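Local coordinates for protein PKS (Streptomyces sp. CNQ431, PDB 5YDA) that probably transfers acyl groups onto an acyl carrier protein, as the broadly selective acyltransferase domain of the splenocin polyketide synthase, at residues Glu162-Glu165 with Ala170-Met173; Gly202-Ala207 with Val346-Arg351; Leu219-Glu224 with Arg314-Arg319. One frame throughout, in Å; residues are numbered along the deposited sequence.

Interaction 1 (Glu162-Glu165 with Ala170-Met173); sequences EEVE and AAFM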
loop_
_atom_site.group_PDB
_atom_site.type_symbol
_atom_site.label_atom_id
_atom_site.label_comp_id
_atom_site.label_asym_id
_atom_site.label_seq_id
_atom_site.Cartn_x
_atom_site.Cartn_y
_atom_site.Cartn_z
ATOM N N GLU A 162 -10.634 15.511 -8.985
ATOM C CA GLU A 162 -11.574 16.630 -8.928
ATOM C C GLU A 162 -12.716 16.401 -7.945
ATOM O O GLU A 162 -12.860 17.173 -6.994
ATOM C CB GLU A 162 -12.107 16.906 -10.339
ATOM C CG GLU A 162 -10.992 17.041 -11.369
ATOM C CD GLU A 162 -11.521 17.200 -12.786
ATOM O OE1 GLU A 162 -12.648 17.710 -12.946
ATOM O OE2 GLU A 162 -10.815 16.794 -13.740
ATOM N N GLU A 163 -13.544 15.375 -8.136
ATOM C CA GLU A 163 -14.636 15.117 -7.207
ATOM C C GLU A 163 -15.099 13.680 -7.403
ATOM O O GLU A 163 -14.941 13.111 -8.486
ATOM C CB GLU A 163 -15.805 16.094 -7.417
ATOM C CG GLU A 163 -16.328 16.099 -8.856
ATOM C CD GLU A 163 -17.685 16.789 -9.031
ATOM O OE1 GLU A 163 -17.915 17.860 -8.421
ATOM O OE2 GLU A 163 -18.530 16.245 -9.784
ATOM N N VAL A 164 -15.685 13.103 -6.352
ATOM C CA VAL A 164 -16.236 11.758 -6.450
ATOM C C VAL A 164 -17.256 11.565 -5.338
ATOM O O VAL A 164 -17.102 12.079 -4.225
ATOM C CB VAL A 164 -15.124 10.677 -6.403
ATOM C CG1 VAL A 164 -14.539 10.540 -5.008
ATOM C CG2 VAL A 164 -15.653 9.333 -6.861
ATOM N N GLU A 165 -18.222 10.743 -5.605
ATOM C CA GLU A 165 -19.177 10.397 -4.624
ATOM C C GLU A 165 -18.499 9.344 -3.759
ATOM O O GLU A 165 -17.968 8.404 -4.257
ATOM C CB GLU A 165 -20.435 9.918 -5.320
ATOM C CG GLU A 165 -21.118 8.744 -4.702
ATOM C CD GLU A 165 -22.453 9.093 -4.134
ATOM O OE1 GLU A 165 -22.492 9.658 -3.029
ATOM O OE2 GLU A 165 -23.464 8.793 -4.803
ATOM N N ALA A 170 -16.412 4.473 -8.782
ATOM C CA ALA A 170 -15.276 5.296 -9.176
ATOM C C ALA A 170 -14.324 5.545 -8.007
ATOM O O ALA A 170 -13.097 5.585 -8.194
ATOM C CB ALA A 170 -15.775 6.627 -9.744
ATOM N N ALA A 171 -14.871 5.747 -6.798
ATOM C CA ALA A 171 -14.017 6.018 -5.647
ATOM C C ALA A 171 -13.080 4.847 -5.390
ATOM O O ALA A 171 -11.896 5.041 -5.093
ATOM C CB ALA A 171 -14.863 6.314 -4.398
ATOM N N PHE A 172 -13.588 3.618 -5.508
ATOM C CA PHE A 172 -12.732 2.481 -5.215
ATOM C C PHE A 172 -11.813 2.168 -6.383
ATOM O O PHE A 172 -10.658 1.786 -6.165
ATOM C CB PHE A 172 -13.577 1.271 -4.824
ATOM C CG PHE A 172 -14.215 1.407 -3.480
ATOM C CD1 PHE A 172 -13.429 1.445 -2.330
ATOM C CD2 PHE A 172 -15.592 1.527 -3.357
ATOM C CE1 PHE A 172 -14.009 1.586 -1.077
ATOM C CE2 PHE A 172 -16.184 1.666 -2.112
ATOM C CZ PHE A 172 -15.392 1.695 -0.967
ATOM N N MET A 173 -12.291 2.354 -7.627
ATOM C CA MET A 173 -11.402 2.185 -8.776
ATOM C C MET A 173 -10.285 3.214 -8.750
ATOM O O MET A 173 -9.144 2.900 -9.121
ATOM C CB MET A 173 -12.191 2.266 -10.084
ATOM C CG MET A 173 -13.144 1.068 -10.307
ATOM S SD MET A 173 -12.304 -0.542 -10.190
ATOM C CE MET A 173 -11.035 -0.359 -11.461
#
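Val164 and Ala171 bring their CA atoms to 6.2 Å from each other where the chain, extended from Glu163 to Glu165, passes the first turn of helix 169-188. The motif is a helix-loop-helix connection: helix 156-161 ends, the chain runs through this loop, and the next helix starts within a few residues. No hydrogen bond crosses between the two segments; one branched side chain resting on the helix carries most of the contact. Val164 points its CB at the helix, and CG2, the branch anti to the backbone N, does the touching. This methyl lies over the backbone of the helix start, 3.7 Å from Ala171 N, and meets two small side chains, Ala170 CB at 4.0 Å and Ala171 CB also at 4.0 Å. Alanine suits both helix positions because a single methyl lets the extended chain come close, while valine is at ease in a beta-like backbone and presents an apolar branch. Ala159 of helix 156-161 touches both Val164 and Ala170, so the two helices and their connection share one small apolar patch. Glu165 turns its carboxylate end away from the helix and contributes through its backbone. Ser168 OG bridges the segments, accepting a hydrogen bond from Ala171 N and donating one to Glu165 O, and that same carbonyl oxygen, Glu165 O, lies 3.7 Å from the methyl of Ala171, CB.

Interaction 2 (Gly202-Ala207 with Val346-Arg351); sequences GEYTAA and VDHTRR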
loop_
_atom_site.group_PDB
_atom_site.type_symbol
_atom_site.label_atom_id
_atom_site.label_comp_id
_atom_site.label_asym_id
_atom_site.label_seq_id
_atom_site.Cartn_x
_atom_site.Cartn_y
_atom_site.Cartn_z
ATOM N N GLY A 202 -7.069 -5.162 -2.606
ATOM C CA GLY A 202 -5.640 -5.114 -2.843
ATOM C C GLY A 202 -5.051 -6.404 -3.376
ATOM O O GLY A 202 -3.958 -6.380 -3.963
ATOM N N GLU A 203 -5.729 -7.539 -3.166
ATOM C CA GLU A 203 -5.236 -8.793 -3.736
ATOM C C GLU A 203 -5.347 -8.790 -5.255
ATOM O O GLU A 203 -4.519 -9.409 -5.938
ATOM C CB GLU A 203 -5.982 -9.996 -3.147
ATOM C CG GLU A 203 -5.365 -11.328 -3.594
ATOM C CD GLU A 203 -5.577 -12.472 -2.598
ATOM O OE1 GLU A 203 -5.864 -13.609 -3.055
ATOM O OE2 GLU A 203 -5.456 -12.229 -1.367
ATOM N N TYR A 204 -6.346 -8.093 -5.802
ATOM C CA TYR A 204 -6.394 -7.902 -7.247
ATOM C C TYR A 204 -5.202 -7.095 -7.724
ATOM O O TYR A 204 -4.562 -7.453 -8.725
ATOM C CB TYR A 204 -7.705 -7.236 -7.655
ATOM C CG TYR A 204 -8.846 -8.220 -7.616
ATOM C CD1 TYR A 204 -9.241 -8.903 -8.769
ATOM C CD2 TYR A 204 -9.472 -8.535 -6.417
ATOM C CE1 TYR A 204 -10.263 -9.833 -8.733
ATOM C CE2 TYR A 204 -10.505 -9.461 -6.369
ATOM C CZ TYR A 204 -10.898 -10.111 -7.540
ATOM O OH TYR A 204 -11.920 -11.046 -7.520
ATOM N N THR A 205 -4.874 -6.013 -7.015
ATOM C CA THR A 205 -3.707 -5.234 -7.408
ATOM C C THR A 205 -2.462 -6.096 -7.348
ATOM O O THR A 205 -1.602 -6.025 -8.235
ATOM C CB THR A 205 -3.531 -4.001 -6.509
ATOM O OG1 THR A 205 -4.810 -3.428 -6.216
ATOM C CG2 THR A 205 -2.654 -2.953 -7.208
ATOM N N ALA A 206 -2.352 -6.909 -6.293
ATOM C CA ALA A 206 -1.217 -7.815 -6.148
ATOM C C ALA A 206 -1.173 -8.803 -7.300
ATOM O O ALA A 206 -0.100 -9.090 -7.841
ATOM C CB ALA A 206 -1.307 -8.560 -4.807
ATOM N N ALA A 207 -2.337 -9.322 -7.699
ATOM C CA ALA A 207 -2.371 -10.288 -8.783
ATOM C C ALA A 207 -1.932 -9.650 -10.095
ATOM O O ALA A 207 -1.220 -10.284 -10.882
ATOM C CB ALA A 207 -3.769 -10.903 -8.903
ATOM N N VAL A 346 -13.383 -16.801 -6.653
ATOM C CA VAL A 346 -14.721 -16.715 -6.070
ATOM C C VAL A 346 -14.644 -16.878 -4.552
ATOM O O VAL A 346 -15.224 -16.091 -3.798
ATOM C CB VAL A 346 -15.662 -17.761 -6.705
ATOM C CG1 VAL A 346 -17.007 -17.797 -5.960
ATOM C CG2 VAL A 346 -15.893 -17.456 -8.186
ATOM N N ASP A 347 -13.929 -17.909 -4.086
ATOM C CA ASP A 347 -13.743 -18.110 -2.649
ATOM C C ASP A 347 -13.109 -16.889 -1.994
ATOM O O ASP A 347 -13.459 -16.524 -0.865
ATOM C CB ASP A 347 -12.864 -19.336 -2.387
ATOM C CG ASP A 347 -13.581 -20.639 -2.648
ATOM O OD1 ASP A 347 -14.830 -20.647 -2.662
ATOM O OD2 ASP A 347 -12.888 -21.658 -2.832
ATOM N N HIS A 348 -12.150 -16.263 -2.679
ATOM C CA HIS A 348 -11.477 -15.108 -2.111
ATOM C C HIS A 348 -12.478 -14.031 -1.709
ATOM O O HIS A 348 -12.353 -13.429 -0.635
ATOM C CB HIS A 348 -10.458 -14.551 -3.106
ATOM C CG HIS A 348 -9.851 -13.263 -2.657
ATOM N ND1 HIS A 348 -10.300 -12.037 -3.101
ATOM C CD2 HIS A 348 -8.860 -13.005 -1.770
ATOM C CE1 HIS A 348 -9.603 -11.080 -2.514
ATOM N NE2 HIS A 348 -8.720 -11.641 -1.705
ATOM N N THR A 349 -13.502 -13.811 -2.543
ATOM C CA THR A 349 -14.508 -12.785 -2.294
ATOM C C THR A 349 -15.524 -13.210 -1.237
ATOM O O THR A 349 -16.068 -12.355 -0.523
ATOM C CB THR A 349 -15.193 -12.431 -3.623
ATOM O OG1 THR A 349 -14.304 -11.607 -4.394
ATOM C CG2 THR A 349 -16.545 -11.706 -3.434
ATOM N N ARG A 350 -15.770 -14.511 -1.090
ATOM C CA ARG A 350 -16.738 -14.980 -0.106
ATOM C C ARG A 350 -16.127 -15.176 1.282
ATOM O O ARG A 350 -16.806 -14.959 2.290
ATOM C CB ARG A 350 -17.366 -16.293 -0.585
ATOM C CG ARG A 350 -18.247 -16.988 0.436
ATOM C CD ARG A 350 -19.455 -16.148 0.793
ATOM N NE ARG A 350 -20.270 -16.781 1.828
ATOM C CZ ARG A 350 -19.952 -16.829 3.126
ATOM N NH1 ARG A 350 -18.821 -16.291 3.577
ATOM N NH2 ARG A 350 -20.768 -17.430 3.978
ATOM N N ARG A 351 -14.867 -15.566 1.357
ATOM C CA ARG A 351 -14.294 -16.092 2.584
ATOM C C ARG A 351 -13.486 -15.043 3.337
ATOM O O ARG A 351 -13.104 -13.989 2.810
ATOM C CB ARG A 351 -13.425 -17.314 2.275
ATOM C CG ARG A 351 -14.295 -18.537 1.914
ATOM C CD ARG A 351 -13.495 -19.774 1.581
ATOM N NE ARG A 351 -12.503 -20.130 2.598
ATOM C CZ ARG A 351 -11.593 -21.091 2.429
ATOM N NH1 ARG A 351 -11.569 -21.781 1.291
ATOM N NH2 ARG A 351 -10.709 -21.365 3.384
#
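Glu203 and His348 make a buried polar packing contact between two well-separated, nearly antiparallel helices of the acyltransferase domain, 201-210 and 342-350. The segment axes pass 12.2 Å apart at 151°, a gap bridged here by the longer side chains. Glu203, extended beyond CG, and His348, with CG anti to its backbone N (chi1 173°), run alongside each other from facing helices, pointing in opposing senses. Carboxylate and imidazole planes are turned 46° apart, with Glu203 OE1 3.3 Å from His348 CD2 and the aliphatic Glu203 CB 3.5 Å from His348 NE2. Both residue types suit this buried place because each carries a polar end that Asn328 can bind: its backbone N donates to Glu203 OE2, and its OD1 accepts from His348 NE2. Beside this pair lies the Tyr204 ring, CE2 4.2 Å from His348 ND1. Tyr204 OH and His348 ND1 are buried without a polar partner in the model; Tyr204 OH lies 4.0 Å from Thr349 OG1, which is hydrogen-bonded to Arg225 NE. Helix 201-210 follows strand 195-198 through a GxSxG turn consistent with a nucleophile elbow. Around the contact, strand 325-327 packs on Glu203, helix 306-313 on Tyr204 and Val346, and helix 169-188 on Tyr204 and Thr205.

Interaction 3 (Leu219-Glu224 with Arg314-Arg319); sequences LPVVAE and RTLTLR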
loop_
_atom_site.group_PDB
_atom_site.type_symbol
_atom_site.label_atom_id
_atom_site.label_comp_id
_atom_site.label_asym_id
_atom_site.label_seq_id
_atom_site.Cartn_x
_atom_site.Cartn_y
_atom_site.Cartn_z
ATOM N N LEU A 219 -9.163 -4.447 -14.813
ATOM C CA LEU A 219 -9.864 -3.194 -14.543
ATOM C C LEU A 219 -11.392 -3.306 -14.615
ATOM O O LEU A 219 -12.057 -2.988 -13.619
ATOM C CB LEU A 219 -9.331 -2.109 -15.480
ATOM C CG LEU A 219 -7.955 -1.514 -15.143
ATOM C CD1 LEU A 219 -7.422 -0.725 -16.328
ATOM C CD2 LEU A 219 -8.049 -0.616 -13.903
ATOM N N PRO A 220 -12.002 -3.762 -15.715
ATOM C CA PRO A 220 -13.474 -3.846 -15.701
ATOM C C PRO A 220 -14.007 -4.896 -14.731
ATOM O O PRO A 220 -15.108 -4.723 -14.203
ATOM C CB PRO A 220 -13.838 -4.178 -17.164
ATOM C CG PRO A 220 -12.605 -4.767 -17.756
ATOM C CD PRO A 220 -11.421 -4.240 -16.988
ATOM N N VAL A 221 -13.257 -5.963 -14.460
ATOM C CA VAL A 221 -13.741 -7.012 -13.562
ATOM C C VAL A 221 -13.773 -6.510 -12.123
ATOM O O VAL A 221 -14.760 -6.704 -11.398
ATOM C CB VAL A 221 -12.872 -8.275 -13.689
ATOM C CG1 VAL A 221 -13.236 -9.273 -12.594
ATOM C CG2 VAL A 221 -13.045 -8.905 -15.069
ATOM N N VAL A 222 -12.687 -5.868 -11.683
ATOM C CA VAL A 222 -12.684 -5.220 -10.371
ATOM C C VAL A 222 -13.835 -4.224 -10.263
ATOM O O VAL A 222 -14.512 -4.151 -9.231
ATOM C CB VAL A 222 -11.318 -4.546 -10.123
ATOM C CG1 VAL A 222 -11.359 -3.697 -8.847
ATOM C CG2 VAL A 222 -10.221 -5.606 -10.048
ATOM N N ALA A 223 -14.102 -3.467 -11.334
ATOM C CA ALA A 223 -15.216 -2.524 -11.298
ATOM C C ALA A 223 -16.544 -3.237 -11.058
ATOM O O ALA A 223 -17.355 -2.786 -10.245
ATOM C CB ALA A 223 -15.272 -1.705 -12.586
ATOM N N GLU A 224 -16.793 -4.353 -11.763
ATOM C CA GLU A 224 -18.054 -5.061 -11.547
ATOM C C GLU A 224 -18.063 -5.787 -10.202
ATOM O O GLU A 224 -19.128 -5.981 -9.609
ATOM C CB GLU A 224 -18.335 -6.059 -12.687
ATOM C CG GLU A 224 -18.304 -5.469 -14.121
ATOM C CD GLU A 224 -19.285 -4.296 -14.355
ATOM O OE1 GLU A 224 -19.093 -3.542 -15.351
ATOM O OE2 GLU A 224 -20.248 -4.134 -13.567
ATOM N N ARG A 314 -14.340 -15.318 -15.335
ATOM C CA ARG A 314 -14.042 -16.136 -16.504
ATOM C C ARG A 314 -13.535 -15.326 -17.701
ATOM O O ARG A 314 -12.960 -15.911 -18.615
ATOM C CB ARG A 314 -15.283 -16.951 -16.893
ATOM C CG ARG A 314 -15.463 -18.214 -16.036
ATOM C CD ARG A 314 -16.539 -19.153 -16.557
ATOM N NE ARG A 314 -17.890 -18.630 -16.345
ATOM C CZ ARG A 314 -18.619 -18.843 -15.246
ATOM N NH1 ARG A 314 -19.833 -18.324 -15.152
ATOM N NH2 ARG A 314 -18.129 -19.557 -14.234
ATOM N N THR A 315 -13.700 -14.007 -17.718
ATOM C CA THR A 315 -13.145 -13.227 -18.817
ATOM C C THR A 315 -11.640 -12.999 -18.706
ATOM O O THR A 315 -11.051 -12.455 -19.644
ATOM C CB THR A 315 -13.836 -11.858 -18.923
ATOM O OG1 THR A 315 -13.389 -11.009 -17.863
ATOM C CG2 THR A 315 -15.338 -12.005 -18.839
ATOM N N LEU A 316 -11.000 -13.410 -17.616
ATOM C CA LEU A 316 -9.590 -13.101 -17.384
ATOM C C LEU A 316 -8.669 -14.220 -17.856
ATOM O O LEU A 316 -8.958 -15.402 -17.659
ATOM C CB LEU A 316 -9.328 -12.863 -15.896
ATOM C CG LEU A 316 -10.180 -11.852 -15.133
ATOM C CD1 LEU A 316 -9.849 -11.965 -13.651
ATOM C CD2 LEU A 316 -9.891 -10.452 -15.655
ATOM N N THR A 317 -7.526 -13.837 -18.412
ATOM C CA THR A 317 -6.441 -14.774 -18.700
ATOM C C THR A 317 -5.549 -14.900 -17.465
ATOM O O THR A 317 -4.648 -14.082 -17.245
ATOM C CB THR A 317 -5.645 -14.303 -19.912
ATOM O OG1 THR A 317 -6.513 -14.237 -21.050
ATOM C CG2 THR A 317 -4.496 -15.265 -20.200
ATOM N N LEU A 318 -5.780 -15.934 -16.663
ATOM C CA LEU A 318 -5.014 -16.141 -15.440
ATOM C C LEU A 318 -3.735 -16.926 -15.717
ATOM O O LEU A 318 -3.747 -17.923 -16.441
ATOM C CB LEU A 318 -5.862 -16.873 -14.404
ATOM C CG LEU A 318 -7.182 -16.200 -14.049
ATOM C CD1 LEU A 318 -7.994 -17.112 -13.143
ATOM C CD2 LEU A 318 -6.929 -14.840 -13.380
ATOM N N ARG A 319 -2.637 -16.472 -15.134
ATOM C CA ARG A 319 -1.327 -17.088 -15.276
ATOM C C ARG A 319 -0.738 -17.323 -13.893
ATOM O O ARG A 319 -1.130 -16.666 -12.924
ATOM C CB ARG A 319 -0.373 -16.210 -16.104
ATOM C CG ARG A 319 -0.720 -16.089 -17.590
ATOM C CD ARG A 319 0.244 -15.116 -18.279
ATOM N NE ARG A 319 0.062 -15.024 -19.729
ATOM C CZ ARG A 319 -0.763 -14.171 -20.336
ATOM N NH1 ARG A 319 -1.514 -13.334 -19.622
ATOM N NH2 ARG A 319 -0.844 -14.158 -21.663
#
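Val221, on helix 215-231, meets Thr315 and Leu316 in the loop that leaves helix 306-313 on its way to strand 325-327. The valine points toward the loop. Its CB already lies 4.2 Å from Leu316 CD2, at the margin of contact. One bond further, CG2 does most of the touching: it sits 3.6 Å from Leu316 CD2 and 4.1 Å from Leu316 CG, so two methyls meet with the branch point of the leucine close behind. On another side the same CG2 comes to 3.5 Å from Thr315 OG1. This hydroxyl takes the place between the backbone N and the carbonyl carbon (chi1 74°), from which it also reaches back to donate a hydrogen bond to His312 O in the preceding helix; valine therefore meets an oxygen already occupied with its own chain. Leu316 starts out at an angle to the helix, but its CG, anti to the carbonyl carbon, swings the branch back so that CD2 comes nearer. Valine fits the buried helix face because its methyls lie close to the backbone, and the longer leucine spans the remaining distance from the loop. Met213 also packs against Leu316. Directional bonds to the loop include those from His312, Glu217 and Glu214, the last a salt bridge to Arg319, with backbone bonds between Arg319 and Val212. The pairing across the two segments is instead van der Waals in kind and depends on shape: methyl on methyl with Leu316, methyl beside an already bonded hydroxyl with Thr315.

How the interactions relate
All three contacts belong to the acyltransferase domain, but they lie at different depths. Interaction 2 is fully buried and joins two helices through polar and aromatic groups, several of whose polar ends are met by residues outside the segments. Interactions 1 and 3 are partly buried and each sets a loop against a helix, mainly through methyl groups, with no hydrogen bond between the segments. Helix 215-231 connects the set: Met173 SD of interaction 1 lies 3.6 Å from Val222 CG1 of interaction 3, and Tyr204 CD1 of interaction 2 lies 3.7 Å from Val222 CG2. Interactions 1 and 2 do not touch, their nearest atoms being about 8 Å apart.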